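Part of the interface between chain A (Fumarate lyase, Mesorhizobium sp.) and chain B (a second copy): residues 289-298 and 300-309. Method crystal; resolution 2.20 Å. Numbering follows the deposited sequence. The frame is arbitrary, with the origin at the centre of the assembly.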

# COMPACT_ATOMS: atom_id res chain seq x y z
N ILE A 289 -12.77 -5.55 -13.08
CA ILE A 289 -11.68 -6.43 -12.70
C ILE A 289 -10.45 -5.65 -12.27
O ILE A 289 -9.86 -5.93 -11.23
N LEU A 290 -10.11 -4.63 -13.05
CA LEU A 290 -8.91 -3.86 -12.85
C LEU A 290 -9.00 -2.93 -11.61
O LEU A 290 -8.03 -2.79 -10.87
N ALA A 291 -10.16 -2.31 -11.39
CA ALA A 291 -10.36 -1.57 -10.15
C ALA A 291 -10.37 -2.53 -8.95
O ALA A 291 -9.72 -2.25 -7.94
N GLY A 292 -11.08 -3.66 -9.08
CA GLY A 292 -11.24 -4.64 -8.00
C GLY A 292 -9.92 -5.25 -7.56
O GLY A 292 -9.69 -5.41 -6.35
N ALA A 293 -9.06 -5.58 -8.51
CA ALA A 293 -7.72 -6.07 -8.24
C ALA A 293 -6.90 -5.19 -7.32
O ALA A 293 -6.19 -5.70 -6.44
N ARG A 294 -6.97 -3.88 -7.51
CA ARG A 294 -6.31 -2.92 -6.61
C ARG A 294 -6.94 -2.88 -5.22
O ARG A 294 -6.24 -2.61 -4.24
N ILE A 295 -8.27 -3.06 -5.14
CA ILE A 295 -8.97 -3.01 -3.86
C ILE A 295 -8.65 -4.28 -3.04
O ILE A 295 -8.44 -4.22 -1.82
N VAL A 296 -8.63 -5.43 -3.72
CA VAL A 296 -8.21 -6.70 -3.09
C VAL A 296 -6.75 -6.59 -2.62
O VAL A 296 -6.45 -6.94 -1.49
N ARG A 297 -5.87 -6.07 -3.47
CA ARG A 297 -4.50 -5.78 -3.06
C ARG A 297 -4.48 -4.96 -1.76
O ARG A 297 -3.72 -5.26 -0.86
N ASN A 298 -5.30 -3.92 -1.68
CA ASN A 298 -5.39 -3.11 -0.45
C ASN A 298 -5.88 -3.94 0.74
O ASN A 298 -5.38 -3.79 1.84
N ALA B 300 5.87 -6.49 -1.39
CA ALA B 300 4.79 -7.43 -1.81
C ALA B 300 3.72 -6.69 -2.62
O ALA B 300 3.30 -7.15 -3.67
N THR B 301 3.31 -5.54 -2.12
CA THR B 301 2.45 -4.61 -2.86
C THR B 301 2.92 -4.34 -4.29
O THR B 301 2.13 -4.50 -5.22
N SER B 302 4.20 -3.99 -4.47
CA SER B 302 4.78 -3.80 -5.81
C SER B 302 4.67 -5.04 -6.68
O SER B 302 4.46 -4.92 -7.87
N MET B 303 4.85 -6.22 -6.10
CA MET B 303 4.73 -7.46 -6.88
C MET B 303 3.29 -7.70 -7.37
O MET B 303 3.09 -8.15 -8.48
N LEU B 304 2.31 -7.36 -6.56
CA LEU B 304 0.91 -7.43 -7.01
C LEU B 304 0.64 -6.47 -8.17
O LEU B 304 -0.10 -6.80 -9.07
N ASP B 305 1.28 -5.30 -8.15
CA ASP B 305 1.23 -4.38 -9.29
C ASP B 305 1.96 -4.95 -10.53
O ASP B 305 1.47 -4.85 -11.64
N ALA B 306 3.13 -5.54 -10.32
CA ALA B 306 3.95 -6.10 -11.40
C ALA B 306 3.26 -7.25 -12.15
O ALA B 306 3.62 -7.56 -13.31
N MET B 307 2.31 -7.89 -11.50
CA MET B 307 1.51 -8.97 -12.10
C MET B 307 0.65 -8.50 -13.24
O MET B 307 0.31 -9.30 -14.12
N ILE B 308 0.26 -7.22 -13.23
CA ILE B 308 -0.55 -6.68 -14.35
C ILE B 308 0.43 -6.39 -15.46
O ILE B 308 0.88 -5.26 -15.64
N HIS B 309 0.78 -7.45 -16.18
CA HIS B 309 1.92 -7.43 -17.07
C HIS B 309 1.38 -7.73 -18.49
O HIS B 309 1.15 -8.90 -18.90

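How do two helices whose axes come no closer than 10.6 Å make contact at all? The helix of chain A and the helix 300-306 of chain B run nearly antiparallel, with 163° between their N-to-C directions, and the gap is bridged by a few long side chains. The backbones are closest around R297(A), whose CA lies 6.9 Å from the CA of L304(B), and they are farther apart at the other end, where the CA atoms of L290(A) and I308(B) are 8.9 Å apart. The contact is modest, burying 318 Å² over both sides, and R297(A), I308(B) and D305(B) supply most of it.

What does R297(A) do with the largest share, 97 Å²? Its CA-to-CB bond points toward chain B, and chi1 and chi2 are both t, so the chain first extends outward; chi3 is p and bends it. The aliphatic part packs against apolar atoms of the other helix: CG of R297(A) is 3.7 Å from CD1 of L304(B), and CD of R297(A) is 3.8 Å from CG2 of T301(B). L304(B), with chi1 m and chi2 t, also points toward chain A, whereas T301(B), with chi1 m, leaves its CA sideways. The arginine thus lays its hydrocarbon portion on these two residues while its charged end reaches on to an acid.

Where does that charge find its partner? NH1 of R297(A) donates a hydrogen bond to OD1 of D305(B) at 2.7 Å, with an N-H...acceptor angle of 146°, and the pair forms a salt bridge. The oxygen sits at the edge of the guanidinium, near its plane, where the N-H groups point. D305(B) starts out sideways, but with chi1 m the end of its side chain comes nearer to chain A. Within chain A, NH2 of R297(A) donates to OD1 of N298(A) at 3.1 Å, so the neighbouring asparagine helps hold the guanidinium, although N298(A) itself makes no contact across the interface. The other carboxylate oxygen, OD2 of D305(B), is hydrogen-bonded elsewhere in the structure.

What fills the wider end, beyond the salt bridge? I308(B) follows the helical stretch in a loop, points its CB toward chain A and has 62 Å² covered, with chi1 and chi2 both m. Its CG2 lies 4.2 Å from CD2 of L290(A), an apolar contact; L290(A), with chi1 m and chi2 t, leaves sideways but brings its end nearer. R294(A) flanks the same isoleucine, NH2 of R294(A) being 4.5 Å from CG1 of I308(B). Its chi1 m and chi2 p turn the chain back along its own helix, where NH1 of R294(A) donates to the backbone O of L290(A) at 2.9 Å. NE of R294(A) remains 4.5 Å from OD1 of D305(B), too far for a salt bridge, so opposite charges are merely near each other here.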

# COMPACT_ATOMS: atom_id res chain seq x y z
CB ILE A 289 -11.28 -7.39 -13.85
CG1 ILE A 289 -12.40 -8.41 -14.11
CG2 ILE A 289 -9.99 -8.14 -13.49
CD1 ILE A 289 -12.14 -9.38 -15.27
CB LEU A 290 -8.63 -3.05 -14.12
CG LEU A 290 -7.94 -3.84 -15.26
CD1 LEU A 290 -7.98 -3.05 -16.59
CD2 LEU A 290 -6.50 -4.19 -14.89
CB ALA A 291 -11.71 -0.77 -10.20
CB ALA A 293 -6.96 -6.32 -9.53
CB ARG A 294 -6.41 -1.49 -7.15
CG ARG A 294 -5.42 -1.09 -8.13
CD ARG A 294 -5.26 -2.11 -9.22
NE ARG A 294 -4.18 -1.73 -10.13
CZ ARG A 294 -4.38 -1.45 -11.41
NH1 ARG A 294 -5.60 -1.52 -11.91
NH2 ARG A 294 -3.36 -1.10 -12.19
CB ILE A 295 -10.51 -2.94 -4.06
CG1 ILE A 295 -10.95 -1.64 -4.75
CG2 ILE A 295 -11.24 -3.17 -2.73
CD1 ILE A 295 -10.50 -0.43 -4.06
CB VAL A 296 -8.39 -7.92 -4.03
CG1 VAL A 296 -8.03 -9.22 -3.28
CG2 VAL A 296 -9.83 -8.00 -4.48
CB ARG A 297 -3.74 -5.06 -4.16
CG ARG A 297 -2.27 -4.69 -3.80
CD ARG A 297 -1.74 -3.52 -4.69
NE ARG A 297 -2.36 -2.26 -4.29
CZ ARG A 297 -2.41 -1.11 -4.99
NH1 ARG A 297 -1.85 -0.99 -6.19
NH2 ARG A 297 -3.07 -0.08 -4.46
CB ASN A 298 -6.36 -1.95 -0.64
CG ASN A 298 -5.75 -0.78 -1.40
OD1 ASN A 298 -4.55 -0.80 -1.79
ND2 ASN A 298 -6.56 0.24 -1.61
CB ALA B 300 4.16 -8.19 -0.60
CB THR B 301 2.27 -3.32 -2.06
OG1 THR B 301 1.81 -3.69 -0.76
CG2 THR B 301 1.22 -2.39 -2.68
CB SER B 302 6.28 -3.45 -5.76
OG SER B 302 6.55 -2.20 -5.16
CB MET B 303 5.31 -8.70 -6.13
CG MET B 303 6.86 -8.76 -6.15
SD MET B 303 7.66 -8.70 -7.80
CE MET B 303 6.83 -10.03 -8.63
CB LEU B 304 -0.05 -7.21 -5.82
CG LEU B 304 -0.00 -8.35 -4.76
CD1 LEU B 304 -0.75 -8.00 -3.51
CD2 LEU B 304 -0.52 -9.65 -5.33
CB ASP B 305 1.80 -3.00 -8.92
CG ASP B 305 0.95 -2.25 -7.85
OD1 ASP B 305 -0.30 -2.32 -7.89
OD2 ASP B 305 1.54 -1.57 -6.96
CB ALA B 306 5.32 -6.57 -10.84
CB MET B 307 0.57 -9.60 -11.05
CG MET B 307 1.27 -10.49 -10.05
SD MET B 307 0.07 -11.30 -9.00
CE MET B 307 -0.44 -12.54 -10.19
CB ILE B 308 -1.31 -5.36 -14.01
CG1 ILE B 308 -1.85 -5.32 -12.58
CG2 ILE B 308 -2.42 -5.11 -15.00
CD1 ILE B 308 -2.80 -6.38 -12.19
CB HIS B 309 2.87 -8.50 -16.58
CG HIS B 309 4.17 -8.55 -17.31
ND1 HIS B 309 5.39 -8.62 -16.66
CD2 HIS B 309 4.45 -8.59 -18.64
CE1 HIS B 309 6.36 -8.68 -17.55
NE2 HIS B 309 5.82 -8.67 -18.76